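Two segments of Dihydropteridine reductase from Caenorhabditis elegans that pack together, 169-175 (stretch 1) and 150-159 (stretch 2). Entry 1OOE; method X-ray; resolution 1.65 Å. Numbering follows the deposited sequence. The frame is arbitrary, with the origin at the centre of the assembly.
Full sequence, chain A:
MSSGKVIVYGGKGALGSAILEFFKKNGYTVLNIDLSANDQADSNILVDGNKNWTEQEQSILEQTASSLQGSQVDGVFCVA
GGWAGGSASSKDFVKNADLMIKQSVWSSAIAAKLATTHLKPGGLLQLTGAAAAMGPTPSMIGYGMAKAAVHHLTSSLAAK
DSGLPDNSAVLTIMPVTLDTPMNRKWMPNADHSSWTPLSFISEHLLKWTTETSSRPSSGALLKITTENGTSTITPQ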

ATOM      1  N   ALA A 169      -6.071   6.087  20.596  1.00  9.88           N
ATOM      2  CA  ALA A 169      -5.772   4.757  20.083  1.00  9.99           C
ATOM      3  C   ALA A 169      -6.317   4.599  18.677  1.00  9.98           C
ATOM      4  O   ALA A 169      -7.297   5.246  18.306  1.00  8.66           O
ATOM      5  CB  ALA A 169      -6.387   3.691  20.990  1.00 11.93           C
ATOM      6  N   VAL A 170      -5.657   3.753  17.893  1.00  9.41           N
ATOM      7  CA  VAL A 170      -6.110   3.442  16.544  1.00  9.79           C
ATOM      8  C   VAL A 170      -6.367   1.933  16.549  1.00  9.49           C
ATOM      9  O   VAL A 170      -5.537   1.156  17.034  1.00  8.73           O
ATOM     10  CB  VAL A 170      -5.053   3.812  15.462  1.00 10.19           C
ATOM     11  CG1 VAL A 170      -3.736   3.112  15.738  1.00 11.76           C
ATOM     12  CG2 VAL A 170      -5.575   3.443  14.085  1.00 12.36           C
ATOM     13  N   LEU A 171      -7.539   1.531  16.064  1.00  7.97           N
ATOM     14  CA  LEU A 171      -7.915   0.118  16.007  1.00  6.88           C
ATOM     15  C   LEU A 171      -8.387  -0.180  14.588  1.00  7.90           C
ATOM     16  O   LEU A 171      -9.141   0.597  14.005  1.00  8.35           O
ATOM     17  CB  LEU A 171      -9.036  -0.185  17.013  1.00  9.93           C
ATOM     18  CG  LEU A 171      -8.697   0.030  18.493  1.00  9.62           C
ATOM     19  CD1 LEU A 171      -9.912  -0.306  19.348  1.00 10.59           C
ATOM     20  CD2 LEU A 171      -7.502  -0.836  18.886  1.00  9.98           C
ATOM     21  N   THR A 172      -7.942  -1.305  14.033  1.00  8.67           N
ATOM     22  CA  THR A 172      -8.302  -1.672  12.663  1.00  7.81           C
ATOM     23  C   THR A 172      -9.028  -3.019  12.646  1.00  8.74           C
ATOM     24  O   THR A 172      -8.468  -4.037  13.044  1.00  8.33           O
ATOM     25  CB  THR A 172      -7.027  -1.709  11.786  1.00  8.43           C
ATOM     26  OG1 THR A 172      -6.501  -0.378  11.667  1.00  8.21           O
ATOM     27  CG2 THR A 172      -7.327  -2.244  10.395  1.00  7.18           C
ATOM     28  N   ILE A 173     -10.281  -3.016  12.192  1.00  6.73           N
ATOM     29  CA  ILE A 173     -11.081  -4.240  12.171  1.00  7.25           C
ATOM     30  C   ILE A 173     -10.952  -5.066  10.894  1.00  7.71           C
ATOM     31  O   ILE A 173     -10.774  -4.526   9.805  1.00  7.28           O
ATOM     32  CB  ILE A 173     -12.580  -3.935  12.410  1.00  7.91           C
ATOM     33  CG1 ILE A 173     -13.144  -3.076  11.276  1.00 11.45           C
ATOM     34  CG2 ILE A 173     -12.754  -3.208  13.742  1.00  8.67           C
ATOM     35  CD1 ILE A 173     -14.643  -2.826  11.383  1.00 12.44           C
ATOM     36  N   MET A 174     -11.052  -6.385  11.045  1.00  6.49           N
ATOM     37  CA  MET A 174     -10.955  -7.308   9.916  1.00  8.69           C
ATOM     38  C   MET A 174     -12.008  -8.413  10.034  1.00  8.90           C
ATOM     39  O   MET A 174     -11.699  -9.552  10.392  1.00  7.84           O
ATOM     40  CB  MET A 174      -9.554  -7.935   9.850  1.00  7.90           C
ATOM     41  CG  MET A 174      -8.404  -6.924   9.810  1.00  8.48           C
ATOM     42  SD  MET A 174      -6.772  -7.674   9.578  1.00  9.60           S
ATOM     43  CE  MET A 174      -6.653  -8.720  11.063  1.00 10.45           C
ATOM     44  N   PRO A 175     -13.277  -8.081   9.757  1.00  9.32           N
ATOM     45  CA  PRO A 175     -14.322  -9.104   9.850  1.00  9.34           C
ATOM     46  C   PRO A 175     -14.265 -10.070   8.664  1.00  9.28           C
ATOM     47  O   PRO A 175     -14.056  -9.656   7.526  1.00 10.65           O
ATOM     48  CB  PRO A 175     -15.605  -8.282   9.876  1.00 10.30           C
ATOM     49  CG  PRO A 175     -15.256  -7.095   9.036  1.00 11.97           C
ATOM     50  CD  PRO A 175     -13.855  -6.752   9.486  1.00 10.75           C
TER
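Stretch 2, residues 150-159: VHHLTSSLAA

Most of stretch 2 is α-helix, continuing one that begins earlier in the chain, and it runs nearly antiparallel along the β-strand formed by residues 169-175. The N-to-C directions of helix and strand make an angle of 163°, with a signed crossing angle of -163°, and the two axes approach to 8.3 Å. Because the directions are opposed, the start of the strand meets the later part of stretch 2: the CA atoms of V170 and A158 are 6.1 Å apart, while M174, farther along the strand, reaches H151, nearly two turns back along the helix.

The alternation of an extended strand decides which of its residues take part. V170, T172 and M174 direct their CA-to-CB bonds toward the helix, whereas A169 and L171 point away and make no contact. On the helix, T154 faces the strand, with L157 and A158 one turn later and H151 one turn earlier; this spacing of three or four residues is what a helix needs to keep one side against a nearly antiparallel strand. The contact is modest, 306 Å² summed over both sides.

V170 has the most surface covered by the other stretch. Its chi1 is in the p well, and its CG1 methyl packs 3.7 Å from CB of A158 and 4.3 Å from CB of L157. The same CG1 lies 3.7 Å from the backbone O of T154, an oxygen already engaged by the amide of A158, 3.2 Å from N to O. A branched β-carbon suits this place, since it is at home in a strand and sets methyls close to the backbone, while alanine's short side chain suits a place where the two backbones are close.

T172 and T154 form the polar centre. Their OG1 atoms are 2.6 Å apart, a short hydrogen bond in which either hydroxyl could be the donor. Threonine serves both segments well: each side chain, with chi1 in the m well, brings a hydroxyl to its partner without a long reach. T154 OG1 also lies 2.9 Å from the backbone O of V150, one turn back, so the hydroxyl stays close to its own helix as well as meeting the strand.

At the far end, the CA-to-CB bond of H151 points sideways relative to the strand, but its ring comes nearer. M174 SD sits 3.6 Å from CE1 of H151 and 4.2 Å from the ring centroid, an oblique sulfur-aromatic contact. Methionine's long, flexible chain suits such a partner, and T172 CG2 adds a looser approach, 4.5 Å from CD2 of H151.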

ATOM      1  N   VAL A 150      -2.999  -0.137   4.344  1.00  6.68           N
ATOM      2  CA  VAL A 150      -3.817   0.326   5.467  1.00  6.23           C
ATOM      3  C   VAL A 150      -3.320  -0.325   6.759  1.00  6.05           C
ATOM      4  O   VAL A 150      -3.275   0.316   7.808  1.00  6.79           O
ATOM      5  CB  VAL A 150      -5.325   0.006   5.257  1.00  5.30           C
ATOM      6  CG1 VAL A 150      -6.124   0.358   6.521  1.00  6.95           C
ATOM      7  CG2 VAL A 150      -5.863   0.805   4.078  1.00  7.43           C
ATOM      8  N   HIS A 151      -2.943  -1.598   6.688  1.00  7.44           N
ATOM      9  CA  HIS A 151      -2.429  -2.282   7.871  1.00  7.15           C
ATOM     10  C   HIS A 151      -1.127  -1.611   8.326  1.00  5.66           C
ATOM     11  O   HIS A 151      -0.903  -1.434   9.524  1.00  6.08           O
ATOM     12  CB  HIS A 151      -2.173  -3.765   7.580  1.00  8.25           C
ATOM     13  CG  HIS A 151      -3.421  -4.569   7.368  1.00  8.62           C
ATOM     14  ND1 HIS A 151      -3.401  -5.937   7.194  1.00  9.89           N
ATOM     15  CD2 HIS A 151      -4.721  -4.199   7.296  1.00  8.25           C
ATOM     16  CE1 HIS A 151      -4.636  -6.375   7.025  1.00  7.87           C
ATOM     17  NE2 HIS A 151      -5.458  -5.340   7.083  1.00  8.17           N
ATOM     18  N   HIS A 152      -0.272  -1.226   7.382  1.00  6.43           N
ATOM     19  CA  HIS A 152       0.982  -0.580   7.759  1.00  7.08           C
ATOM     20  C   HIS A 152       0.717   0.805   8.346  1.00  8.06           C
ATOM     21  O   HIS A 152       1.349   1.204   9.330  1.00  6.54           O
ATOM     22  CB  HIS A 152       1.942  -0.465   6.570  1.00  6.46           C
ATOM     23  CG  HIS A 152       3.313  -0.023   6.970  1.00  5.97           C
ATOM     24  ND1 HIS A 152       3.671   1.307   7.061  1.00  6.84           N
ATOM     25  CD2 HIS A 152       4.372  -0.729   7.431  1.00  7.86           C
ATOM     26  CE1 HIS A 152       4.888   1.398   7.569  1.00  5.54           C
ATOM     27  NE2 HIS A 152       5.335   0.177   7.805  1.00  5.80           N
ATOM     28  N   LEU A 153      -0.228   1.522   7.741  1.00  7.01           N
ATOM     29  CA  LEU A 153      -0.607   2.856   8.199  1.00  7.38           C
ATOM     30  C   LEU A 153      -1.019   2.761   9.661  1.00  8.68           C
ATOM     31  O   LEU A 153      -0.684   3.620  10.479  1.00  7.15           O
ATOM     32  CB  LEU A 153      -1.778   3.381   7.362  1.00  7.12           C
ATOM     33  CG  LEU A 153      -2.524   4.622   7.870  1.00  7.91           C
ATOM     34  CD1 LEU A 153      -1.583   5.807   7.959  1.00  9.50           C
ATOM     35  CD2 LEU A 153      -3.672   4.936   6.937  1.00  8.15           C
ATOM     36  N   THR A 154      -1.755   1.702   9.979  1.00  6.28           N
ATOM     37  CA  THR A 154      -2.207   1.472  11.342  1.00  7.87           C
ATOM     38  C   THR A 154      -1.026   1.394  12.307  1.00  7.87           C
ATOM     39  O   THR A 154      -1.049   2.007  13.382  1.00  8.38           O
ATOM     40  CB  THR A 154      -3.028   0.171  11.413  1.00  7.71           C
ATOM     41  OG1 THR A 154      -4.201   0.320  10.605  1.00  7.21           O
ATOM     42  CG2 THR A 154      -3.443  -0.132  12.849  1.00  8.56           C
ATOM     43  N   SER A 155       0.017   0.659  11.924  1.00  8.71           N
ATOM     44  CA  SER A 155       1.177   0.521  12.798  1.00  7.29           C
ATOM     45  C   SER A 155       1.921   1.840  12.968  1.00  8.65           C
ATOM     46  O   SER A 155       2.396   2.143  14.059  1.00  9.61           O
ATOM     47  CB  SER A 155       2.136  -0.568  12.289  1.00  8.35           C
ATOM     48  OG  SER A 155       2.858  -0.168  11.135  1.00  8.77           O
ATOM     49  N   SER A 156       2.012   2.631  11.901  1.00  8.43           N
ATOM     50  CA  SER A 156       2.699   3.919  11.986  1.00  8.28           C
ATOM     51  C   SER A 156       1.938   4.912  12.868  1.00  8.54           C
ATOM     52  O   SER A 156       2.544   5.651  13.639  1.00  8.97           O
ATOM     53  CB  SER A 156       2.892   4.517  10.590  1.00  8.61           C
ATOM     54  OG  SER A 156       3.800   3.740   9.828  1.00  6.92           O
ATOM     55  N   LEU A 157       0.615   4.928  12.757  1.00  8.32           N
ATOM     56  CA  LEU A 157      -0.204   5.840  13.555  1.00  9.68           C
ATOM     57  C   LEU A 157      -0.173   5.527  15.052  1.00 10.91           C
ATOM     58  O   LEU A 157      -0.240   6.438  15.887  1.00 10.95           O
ATOM     59  CB  LEU A 157      -1.655   5.818  13.060  1.00  7.34           C
ATOM     60  CG  LEU A 157      -1.900   6.331  11.639  1.00  8.17           C
ATOM     61  CD1 LEU A 157      -3.334   6.044  11.238  1.00 10.07           C
ATOM     62  CD2 LEU A 157      -1.610   7.826  11.562  1.00 11.42           C
ATOM     63  N   ALA A 158      -0.065   4.247  15.395  1.00 10.25           N
ATOM     64  CA  ALA A 158      -0.037   3.845  16.797  1.00 11.03           C
ATOM     65  C   ALA A 158       1.289   4.196  17.461  1.00 12.31           C
ATOM     66  O   ALA A 158       1.368   4.292  18.688  1.00 13.46           O
ATOM     67  CB  ALA A 158      -0.299   2.345  16.916  1.00 10.26           C
ATOM     68  N   ALA A 159       2.322   4.388  16.646  1.00 10.88           N
ATOM     69  CA  ALA A 159       3.650   4.719  17.145  1.00 12.78           C
ATOM     70  C   ALA A 159       3.746   6.149  17.659  1.00 14.63           C
ATOM     71  O   ALA A 159       2.902   6.996  17.363  1.00 14.12           O
ATOM     72  CB  ALA A 159       4.690   4.482  16.058  1.00 13.87           C
TER